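Local structure of rhamnosidase B (2OKX) at residues T556-C560 and C861-A866. The protein hydrolyses alpha-L-rhamnosides, releasing terminal L-rhamnose, probably with inversion as in other glycoside hydrolases of family 78. Where two conformers were deposited one is given. Numbering follows the deposited sequence.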
ATOM      1  N   THR A 556     -12.325  -5.270  -3.502  1.00 16.58           N
ATOM      2  CA  THR A 556     -11.393  -4.328  -2.888  1.00 16.41           C
ATOM      3  C   THR A 556     -10.752  -4.954  -1.645  1.00 17.93           C
ATOM      4  O   THR A 556      -9.547  -4.846  -1.423  1.00 15.29           O
ATOM      5  CB  THR A 556     -12.109  -3.037  -2.450  1.00 16.68           C
ATOM      6  OG1 THR A 556     -12.785  -2.461  -3.572  1.00 15.44           O
ATOM      7  CG2 THR A 556     -11.099  -2.029  -1.891  1.00 17.27           C
ATOM      8  N   THR A 557     -11.580  -5.603  -0.837  1.00 15.50           N
ATOM      9  CA  THR A 557     -11.117  -6.237   0.392  1.00 15.95           C
ATOM     10  C   THR A 557     -10.114  -7.340   0.085  1.00 15.22           C
ATOM     11  O   THR A 557      -9.085  -7.450   0.742  1.00 16.94           O
ATOM     12  CB  THR A 557     -12.311  -6.803   1.177  1.00 16.05           C
ATOM     13  OG1 THR A 557     -13.240  -5.742   1.429  1.00 15.64           O
ATOM     14  CG2 THR A 557     -11.852  -7.402   2.515  1.00 14.03           C
ATOM     15  N   ARG A 558     -10.419  -8.150  -0.921  1.00 15.42           N
ATOM     16  CA  ARG A 558      -9.536  -9.233  -1.337  1.00 17.14           C
ATOM     17  C   ARG A 558      -8.147  -8.692  -1.689  1.00 17.81           C
ATOM     18  O   ARG A 558      -7.135  -9.191  -1.196  1.00 19.32           O
ATOM     19  CB  ARG A 558     -10.153  -9.950  -2.542  0.53 18.26           C
ATOM     20  CG  ARG A 558      -9.368 -11.122  -3.106  0.53 18.40           C
ATOM     21  CD  ARG A 558     -10.309 -11.994  -3.934  0.53 18.23           C
ATOM     22  NE  ARG A 558     -11.170 -11.185  -4.796  0.53 19.79           N
ATOM     23  CZ  ARG A 558     -12.380 -11.555  -5.206  0.53 17.83           C
ATOM     24  NH1 ARG A 558     -12.878 -12.726  -4.830  0.53 19.00           N
ATOM     25  NH2 ARG A 558     -13.099 -10.751  -5.981  0.53 14.47           N
ATOM     26  N   LEU A 559      -8.105  -7.665  -2.533  1.00 16.91           N
ATOM     27  CA  LEU A 559      -6.833  -7.094  -2.967  1.00 17.20           C
ATOM     28  C   LEU A 559      -6.060  -6.363  -1.875  1.00 18.12           C
ATOM     29  O   LEU A 559      -4.857  -6.125  -2.012  1.00 18.34           O
ATOM     30  CB  LEU A 559      -7.052  -6.150  -4.153  1.00 17.51           C
ATOM     31  CG  LEU A 559      -7.673  -6.736  -5.422  1.00 15.93           C
ATOM     32  CD1 LEU A 559      -7.639  -5.664  -6.500  1.00 15.49           C
ATOM     33  CD2 LEU A 559      -6.910  -7.981  -5.882  1.00 16.09           C
ATOM     34  N   CYS A 560      -6.747  -6.000  -0.799  1.00 16.26           N
ATOM     35  CA  CYS A 560      -6.104  -5.311   0.308  1.00 17.66           C
ATOM     36  C   CYS A 560      -5.791  -6.270   1.446  1.00 18.07           C
ATOM     37  O   CYS A 560      -5.613  -5.854   2.589  1.00 17.77           O
ATOM     38  CB  CYS A 560      -6.981  -4.169   0.816  1.00 16.66           C
ATOM     39  SG  CYS A 560      -7.075  -2.791  -0.346  1.00 18.79           S
ATOM     40  N   CYS A 861      -8.435   1.824  -5.124  1.00 18.18           N
ATOM     41  CA  CYS A 861      -8.707   0.579  -4.413  1.00 19.10           C
ATOM     42  C   CYS A 861      -8.235   0.664  -2.961  1.00 19.33           C
ATOM     43  O   CYS A 861      -7.082   0.365  -2.664  1.00 19.35           O
ATOM     44  CB  CYS A 861      -7.999  -0.584  -5.132  1.00 17.41           C
ATOM     45  SG  CYS A 861      -8.302  -2.240  -4.440  1.00 19.36           S
ATOM     46  N   HIS A 862      -9.133   1.082  -2.071  1.00 18.41           N
ATOM     47  CA  HIS A 862      -8.840   1.217  -0.640  1.00 19.07           C
ATOM     48  C   HIS A 862      -9.926   0.461   0.115  1.00 19.12           C
ATOM     49  O   HIS A 862     -11.073   0.903   0.158  1.00 17.60           O
ATOM     50  CB  HIS A 862      -8.871   2.694  -0.217  1.00 18.25           C
ATOM     51  CG  HIS A 862      -7.516   3.296  -0.005  1.00 19.81           C
ATOM     52  ND1 HIS A 862      -7.103   3.794   1.213  1.00 23.60           N
ATOM     53  CD2 HIS A 862      -6.485   3.493  -0.859  1.00 17.63           C
ATOM     54  CE1 HIS A 862      -5.876   4.272   1.100  1.00 16.66           C
ATOM     55  NE2 HIS A 862      -5.478   4.102  -0.149  1.00 23.39           N
ATOM     56  N   ALA A 863      -9.567  -0.672   0.711  1.00 20.28           N
ATOM     57  CA  ALA A 863     -10.550  -1.477   1.427  1.00 20.76           C
ATOM     58  C   ALA A 863     -11.172  -0.761   2.618  1.00 20.12           C
ATOM     59  O   ALA A 863     -12.182  -1.214   3.149  1.00 18.44           O
ATOM     60  CB  ALA A 863      -9.932  -2.809   1.874  1.00 21.20           C
ATOM     61  N   TRP A 864     -10.588   0.353   3.050  1.00 20.37           N
ATOM     62  CA  TRP A 864     -11.184   1.061   4.174  1.00 19.95           C
ATOM     63  C   TRP A 864     -12.492   1.706   3.698  1.00 19.61           C
ATOM     64  O   TRP A 864     -13.289   2.204   4.499  1.00 20.69           O
ATOM     65  CB  TRP A 864     -10.194   2.092   4.761  1.00 20.46           C
ATOM     66  CG  TRP A 864     -10.043   3.417   4.048  1.00 22.33           C
ATOM     67  CD1 TRP A 864     -10.487   3.754   2.798  1.00 21.75           C
ATOM     68  CD2 TRP A 864      -9.390   4.585   4.566  1.00 24.19           C
ATOM     69  NE1 TRP A 864     -10.154   5.061   2.508  1.00 22.80           N
ATOM     70  CE2 TRP A 864      -9.480   5.593   3.578  1.00 25.03           C
ATOM     71  CE3 TRP A 864      -8.736   4.877   5.773  1.00 23.22           C
ATOM     72  CZ2 TRP A 864      -8.941   6.874   3.760  1.00 25.75           C
ATOM     73  CZ3 TRP A 864      -8.201   6.152   5.956  1.00 27.16           C
ATOM     74  CH2 TRP A 864      -8.308   7.135   4.951  1.00 24.88           C
ATOM     75  N   SER A 865     -12.716   1.636   2.385  1.00 16.78           N
ATOM     76  CA  SER A 865     -13.906   2.191   1.737  1.00 16.53           C
ATOM     77  C   SER A 865     -14.930   1.115   1.347  1.00 16.33           C
ATOM     78  O   SER A 865     -15.922   1.425   0.685  1.00 17.44           O
ATOM     79  CB  SER A 865     -13.509   2.934   0.455  1.00 16.58           C
ATOM     80  OG  SER A 865     -12.683   4.056   0.716  1.00 19.09           O
ATOM     81  N   ALA A 866     -14.703  -0.135   1.749  1.00 14.70           N
ATOM     82  CA  ALA A 866     -15.608  -1.228   1.372  1.00 14.83           C
ATOM     83  C   ALA A 866     -16.841  -1.432   2.258  1.00 13.89           C
ATOM     84  O   ALA A 866     -17.377  -2.542   2.339  1.00 13.05           O
ATOM     85  CB  ALA A 866     -14.816  -2.541   1.280  1.00 13.01           C
TER
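Ala863 sets its methyl group against the C-terminal end of helix 544-559 and the residue that follows it, its CB lying 3.4 Å from Cys560 CB and 3.9 Å from Thr557 CA. Thr557 and Ala863 have the nearest CA atoms of the two segments, 4.9 Å apart, a spacing that the small side chain of Ala863 permits. Next to it, Thr556 CG2 rests on the peptide between His862 and Ala863, 3.3 Å from Ala863 N, and also touches Cys861 SG at 3.8 Å. That sulfur meets Leu559 CD1 at 4.1 Å and Cys560 SG at 4.3 Å, too far for a disulfide. Ala866 CB lies 3.6 Å from Thr557 OG1. Both threonine hydroxyls bond back to the helix, Thr556 to Ile552 O and Thr557 to Ser553 O, and that of Thr556 also pairs with Cys839 N. Cys560, the first residue to leave helical geometry, accepts a weak hydrogen bond from Ala863 N to its SG (3.4 Å). The contact thus joins an early helix of the alpha-barrel catalytic domain to the loop before helix 868-876, while Glu583 of helix 577-590 touches both Cys560 and Ala863. His862 lies beside a bound glycerol, probably from the crystallisation liquor, though such molecules often mark pockets. With methyls, thiols and one weak N-H to sulfur bond, cohesion here probably comes mainly from close apolar packing.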